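Local coordinates for protein TetR family Transcriptional regulator (Streptococcus agalactiae 2603V/R, PDB 3KKC) that probably binds DNA as a TetR-family transcriptional regulator, using an N-terminal helix-turn-helix domain and a C-terminal helical region that can pair two copies, at the interface of chains A and B. Residues are numbered along the deposited sequence; one frame, centred on the assembly and turned at random. Chains: chain A/B, TetR family Transcriptional regulator.

Contact 1 and contact 2 lie about 15 Å apart, measured between the centres of their C-alpha atoms, on one two-fold symmetric interface. Each sets helix 164-175 of one chain against the start of the helix beginning at residue 137 of the other, with the chains exchanged. Residues 135, 139, 140, 170, 173 and 174 therefore recur in both. Contact 1 adds B:Phe143 and A:Thr151, farther along the helix that starts at 137 in each chain, with A:Tyr171 and A:Val175; contact 2 adds A:Asp134, A:Pro136 and the C-terminal A:Arg177 and B:Arg177. Such helix pairing is how TetR-family dimers usually form, so this one is likely biological.

Contact 1: the interface of chains A and B. Residues chain A 151, 170-171, 173-175; chain B 135, 139-140, 143.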
# COMPACT_ATOMS: atom_id res chain seq x y z
N THR A 151 1.51 -0.97 10.17
CA THR A 151 1.42 -0.34 11.48
C THR A 151 2.30 0.90 11.46
O THR A 151 1.85 2.01 11.78
CB THR A 151 1.85 -1.28 12.63
OG1 THR A 151 0.84 -2.27 12.82
CG2 THR A 151 2.04 -0.50 13.95
N TYR A 170 1.94 -2.82 21.37
CA TYR A 170 0.63 -3.03 20.78
C TYR A 170 0.71 -3.83 19.48
O TYR A 170 -0.22 -4.53 19.12
CB TYR A 170 -0.08 -1.69 20.57
CG TYR A 170 -0.37 -1.00 21.87
CD1 TYR A 170 -0.91 -1.72 22.94
CD2 TYR A 170 -0.11 0.35 22.05
CE1 TYR A 170 -1.18 -1.11 24.16
CE2 TYR A 170 -0.38 0.98 23.28
CZ TYR A 170 -0.92 0.24 24.33
OH TYR A 170 -1.20 0.83 25.55
N TYR A 171 1.84 -3.77 18.80
CA TYR A 171 1.98 -4.56 17.60
C TYR A 171 2.27 -6.02 17.94
O TYR A 171 1.66 -6.94 17.38
CB TYR A 171 3.06 -3.99 16.68
CG TYR A 171 3.42 -4.94 15.57
CD1 TYR A 171 2.63 -5.04 14.43
CD2 TYR A 171 4.51 -5.79 15.69
CE1 TYR A 171 2.95 -5.94 13.42
CE2 TYR A 171 4.83 -6.68 14.69
CZ TYR A 171 4.05 -6.76 13.56
OH TYR A 171 4.41 -7.66 12.58
N THR A 173 1.65 -7.68 20.67
CA THR A 173 0.52 -8.36 21.29
C THR A 173 -0.53 -8.68 20.21
O THR A 173 -1.17 -9.74 20.24
CB THR A 173 -0.09 -7.56 22.48
OG1 THR A 173 -0.51 -6.27 22.02
CG2 THR A 173 0.94 -7.38 23.60
N MSE A 174 -0.68 -7.78 19.24
CA MSE A 174 -1.63 -7.99 18.15
C MSE A 174 -1.31 -9.21 17.30
O MSE A 174 -2.22 -9.86 16.80
CB MSE A 174 -1.75 -6.77 17.26
CG MSE A 174 -2.80 -5.78 17.72
SE MSE A 174 -4.45 -6.70 18.17
CE MSE A 174 -4.96 -7.32 16.38
N VAL A 175 -0.02 -9.51 17.16
CA VAL A 175 0.40 -10.59 16.27
C VAL A 175 0.77 -11.90 16.96
O VAL A 175 0.67 -12.96 16.36
CB VAL A 175 1.59 -10.16 15.41
CG1 VAL A 175 1.20 -8.98 14.55
CG2 VAL A 175 2.77 -9.81 16.29
N ILE B 135 -5.75 -3.34 23.78
CA ILE B 135 -5.23 -2.50 22.71
C ILE B 135 -6.15 -1.28 22.51
O ILE B 135 -7.37 -1.39 22.63
CB ILE B 135 -5.11 -3.30 21.38
CG1 ILE B 135 -4.27 -4.57 21.57
CG2 ILE B 135 -4.48 -2.49 20.29
CD1 ILE B 135 -5.09 -5.80 21.96
N PHE B 139 -5.60 2.05 17.12
CA PHE B 139 -4.61 1.08 16.70
C PHE B 139 -5.31 -0.18 16.21
O PHE B 139 -5.00 -0.70 15.14
CB PHE B 139 -3.66 0.73 17.83
CG PHE B 139 -2.53 -0.14 17.40
CD1 PHE B 139 -1.40 0.40 16.84
CD2 PHE B 139 -2.62 -1.50 17.51
CE1 PHE B 139 -0.36 -0.41 16.42
CE2 PHE B 139 -1.58 -2.31 17.10
CZ PHE B 139 -0.47 -1.77 16.56
N LEU B 140 -6.28 -0.64 17.00
CA LEU B 140 -7.08 -1.82 16.66
C LEU B 140 -7.67 -1.70 15.26
O LEU B 140 -7.59 -2.64 14.47
CB LEU B 140 -8.20 -2.01 17.68
CG LEU B 140 -8.53 -3.43 18.15
CD1 LEU B 140 -7.74 -4.47 17.38
CD2 LEU B 140 -8.27 -3.56 19.63
N PHE B 143 -5.22 -1.62 12.25
CA PHE B 143 -4.56 -2.91 12.06
C PHE B 143 -5.43 -3.95 11.36
O PHE B 143 -4.94 -4.71 10.52
CB PHE B 143 -4.14 -3.44 13.42
CG PHE B 143 -3.39 -4.73 13.36
CD1 PHE B 143 -2.01 -4.73 13.25
CD2 PHE B 143 -4.06 -5.94 13.41
CE1 PHE B 143 -1.31 -5.92 13.20
CE2 PHE B 143 -3.37 -7.13 13.37
CZ PHE B 143 -1.99 -7.13 13.28
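A:Met174, a selenomethionine, reaches from helix 164-175 of chain A between B:Phe139, B:Phe143 and B:Ile135. Its flexible, unbranched chain suits the task, since bends at chi2 and chi3 let successive atoms meet different partners. A:Met174 CG lies in the plane of the B:Phe139 ring, at its edge, 3.7 Å from B:Phe139 CE2. A:Met174 SE comes next, 3.9 Å from B:Ile135 CD1, with B:Leu140 CD1 slightly farther away. The terminal methyl A:Met174 CE sits above the plane of the B:Phe143 ring, just outside its CD2-CE2 edge and 3.4 Å from B:Phe143 CD2; CB stands above the same face of that ring, toward the rim.

B:Phe139 is a broad, flat group used on a face and at its edges. A:Tyr170 CB lies over one face, 3.9 Å from the ring centroid, in a CH-pi contact. The backbone carbonyl of the same tyrosine approaches the rim, with A:Tyr170 O 3.3 Å from B:Phe139 CE2. From helix 137-157 of chain A, the methyl CG2 of A:Thr151 comes in at about a right angle, 3.4 Å from B:Phe139 CE1. The threonine hydroxyl OG1 meets the edge of the B:Phe143 ring in its plane, so the small, two-pronged side chain serves both rings.

The phenylalanines stand one turn apart on helix 137-156, and both carry CG anti to the backbone N (chi1 -173° and -177°), which sends the rings toward chain A. No polar bond crosses this patch; shape and apolar contact hold it. A:Val175 CG1 also touches B:Phe143 CZ, at 3.9 Å; behind it, within chain A, the same methyl lies 3.6 Å above the plane of the A:Tyr171 ring, toward its rim.

Contact 2: the interface of chains A and B. Residues chain A 134-136, 139-140, 177; chain B 170, 173-174, 177.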
# COMPACT_ATOMS: atom_id res chain seq x y z
N ASP A 134 -0.79 -23.91 13.04
CA ASP A 134 -1.98 -24.30 12.29
C ASP A 134 -2.29 -23.27 11.22
O ASP A 134 -3.31 -23.36 10.55
CB ASP A 134 -3.19 -24.47 13.21
CG ASP A 134 -3.49 -23.20 14.01
OD1 ASP A 134 -2.53 -22.45 14.32
OD2 ASP A 134 -4.69 -22.96 14.32
N ILE A 135 -1.43 -22.26 11.09
CA ILE A 135 -1.52 -21.32 9.98
C ILE A 135 -0.31 -21.55 9.08
O ILE A 135 0.82 -21.60 9.58
CB ILE A 135 -1.53 -19.87 10.45
CG1 ILE A 135 -2.73 -19.63 11.35
CG2 ILE A 135 -1.61 -18.94 9.27
CD1 ILE A 135 -2.81 -18.22 11.88
N PRO A 136 -0.54 -21.73 7.76
CA PRO A 136 0.55 -22.04 6.83
C PRO A 136 1.66 -20.99 6.94
O PRO A 136 1.42 -19.91 7.48
CB PRO A 136 -0.13 -21.97 5.46
CG PRO A 136 -1.56 -22.32 5.74
CD PRO A 136 -1.85 -21.69 7.08
N PHE A 139 1.34 -17.59 4.60
CA PHE A 139 0.32 -16.66 5.02
C PHE A 139 0.86 -15.93 6.22
O PHE A 139 0.63 -14.73 6.41
CB PHE A 139 -0.94 -17.40 5.43
CG PHE A 139 -2.09 -16.50 5.76
CD1 PHE A 139 -3.04 -16.19 4.81
CD2 PHE A 139 -2.22 -15.97 7.02
CE1 PHE A 139 -4.09 -15.37 5.11
CE2 PHE A 139 -3.27 -15.15 7.33
CZ PHE A 139 -4.20 -14.85 6.38
N LEU A 140 1.59 -16.67 7.04
CA LEU A 140 2.28 -16.09 8.17
C LEU A 140 3.26 -15.02 7.67
O LEU A 140 3.20 -13.85 8.09
CB LEU A 140 3.00 -17.18 8.96
CG LEU A 140 2.63 -17.30 10.44
CD1 LEU A 140 1.20 -16.84 10.71
CD2 LEU A 140 2.82 -18.74 10.89
N ARG A 177 1.19 -15.36 18.79
CA ARG A 177 0.34 -16.53 18.59
C ARG A 177 1.07 -17.81 18.94
O ARG A 177 0.98 -18.30 20.07
CB ARG A 177 -0.14 -16.58 17.14
CG ARG A 177 -1.04 -17.74 16.84
CD ARG A 177 -2.12 -17.37 15.82
NE ARG A 177 -3.28 -18.23 15.99
CZ ARG A 177 -3.30 -19.53 15.69
NH1 ARG A 177 -2.21 -20.10 15.18
NH2 ARG A 177 -4.39 -20.24 15.89
N TYR B 170 -7.98 -18.50 7.91
CA TYR B 170 -6.64 -18.14 8.37
C TYR B 170 -6.58 -16.65 8.74
O TYR B 170 -5.90 -16.25 9.68
CB TYR B 170 -5.62 -18.48 7.29
CG TYR B 170 -5.49 -19.96 6.99
CD1 TYR B 170 -5.36 -20.88 8.02
CD2 TYR B 170 -5.45 -20.43 5.68
CE1 TYR B 170 -5.22 -22.24 7.75
CE2 TYR B 170 -5.31 -21.78 5.40
CZ TYR B 170 -5.19 -22.69 6.45
OH TYR B 170 -5.05 -24.05 6.20
N THR B 173 -8.65 -16.56 12.29
CA THR B 173 -7.89 -17.13 13.38
C THR B 173 -6.57 -16.40 13.64
O THR B 173 -5.87 -16.73 14.59
CB THR B 173 -7.61 -18.63 13.17
OG1 THR B 173 -6.54 -18.80 12.24
CG2 THR B 173 -8.86 -19.36 12.68
N MSE B 174 -6.23 -15.42 12.79
CA MSE B 174 -5.01 -14.61 12.92
C MSE B 174 -5.23 -13.32 13.71
O MSE B 174 -4.31 -12.85 14.38
CB MSE B 174 -4.43 -14.21 11.55
CG MSE B 174 -3.11 -14.87 11.12
SE MSE B 174 -1.60 -15.07 12.37
CE MSE B 174 -0.65 -13.41 12.05
N ARG B 177 -8.16 -12.22 18.86
CA ARG B 177 -7.35 -12.03 20.07
C ARG B 177 -8.21 -11.93 21.33
O ARG B 177 -9.44 -11.93 21.27
CB ARG B 177 -6.44 -10.79 19.94
CG ARG B 177 -5.40 -10.86 18.79
CD ARG B 177 -3.99 -11.16 19.30
NE ARG B 177 -3.15 -12.02 18.45
CZ ARG B 177 -3.59 -12.83 17.48
NH1 ARG B 177 -2.72 -13.56 16.80
NH2 ARG B 177 -4.89 -12.94 17.21
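The carboxylate oxygen OD1 of A:Asp134 receives the shortest polar bond here, 2.5 Å from A:Arg177 NH1, within chain A at the edge of the contact with chain B. The bond is nearly straight (164° at H), uses the syn lone pair of OD1 and runs close to the guanidinium plane. A:Arg177 NH2 bonds the second oxygen, A:Asp134 OD2, at 3.1 Å, also through a syn lone pair but with more tilt. This end-on, two-toothed salt bridge fixes the rotation of the guanidinium and ties the C-terminal residue to the loop before helix 137-157. Aspartate and arginine suit the place because their flat ends match atom for atom. A:Ile135 CD1 lies over one guanidinium face, toward its rim.

Thus held, the arginine presents A:Arg177 NE 3.3 Å from B:Thr173 O, the backbone carbonyl near the end of helix 164-175. The pair is not a hydrogen bond, though the carbonyl dipole may favour the nearby positive charge. B:Arg177 NH1 stands 4.8 Å from A:Arg177 NE; these like charges might repel, and the aspartate could temper that.

Next to this polar strip, A:Pro136 CD rests over the centre of the B:Tyr170 ring, 3.5 Å from the centroid, a CH-pi contact to which a rigid proline is well fitted. B:Tyr170 in turn sets CB over the centre of one face of A:Phe139. A:Ile135, its CG1-CD1 arm extended (chi2 179°), brings CD1 within 3.4 Å of selenomethionine B:Met174 SE, and A:Leu140 CD1 reaches the same SE at 3.7 Å. No hydrogen bond or salt bridge joins the chains here. The site packs the loop and C-terminus of one chain over the last helix of the other, closing one end of the likely dimer interface.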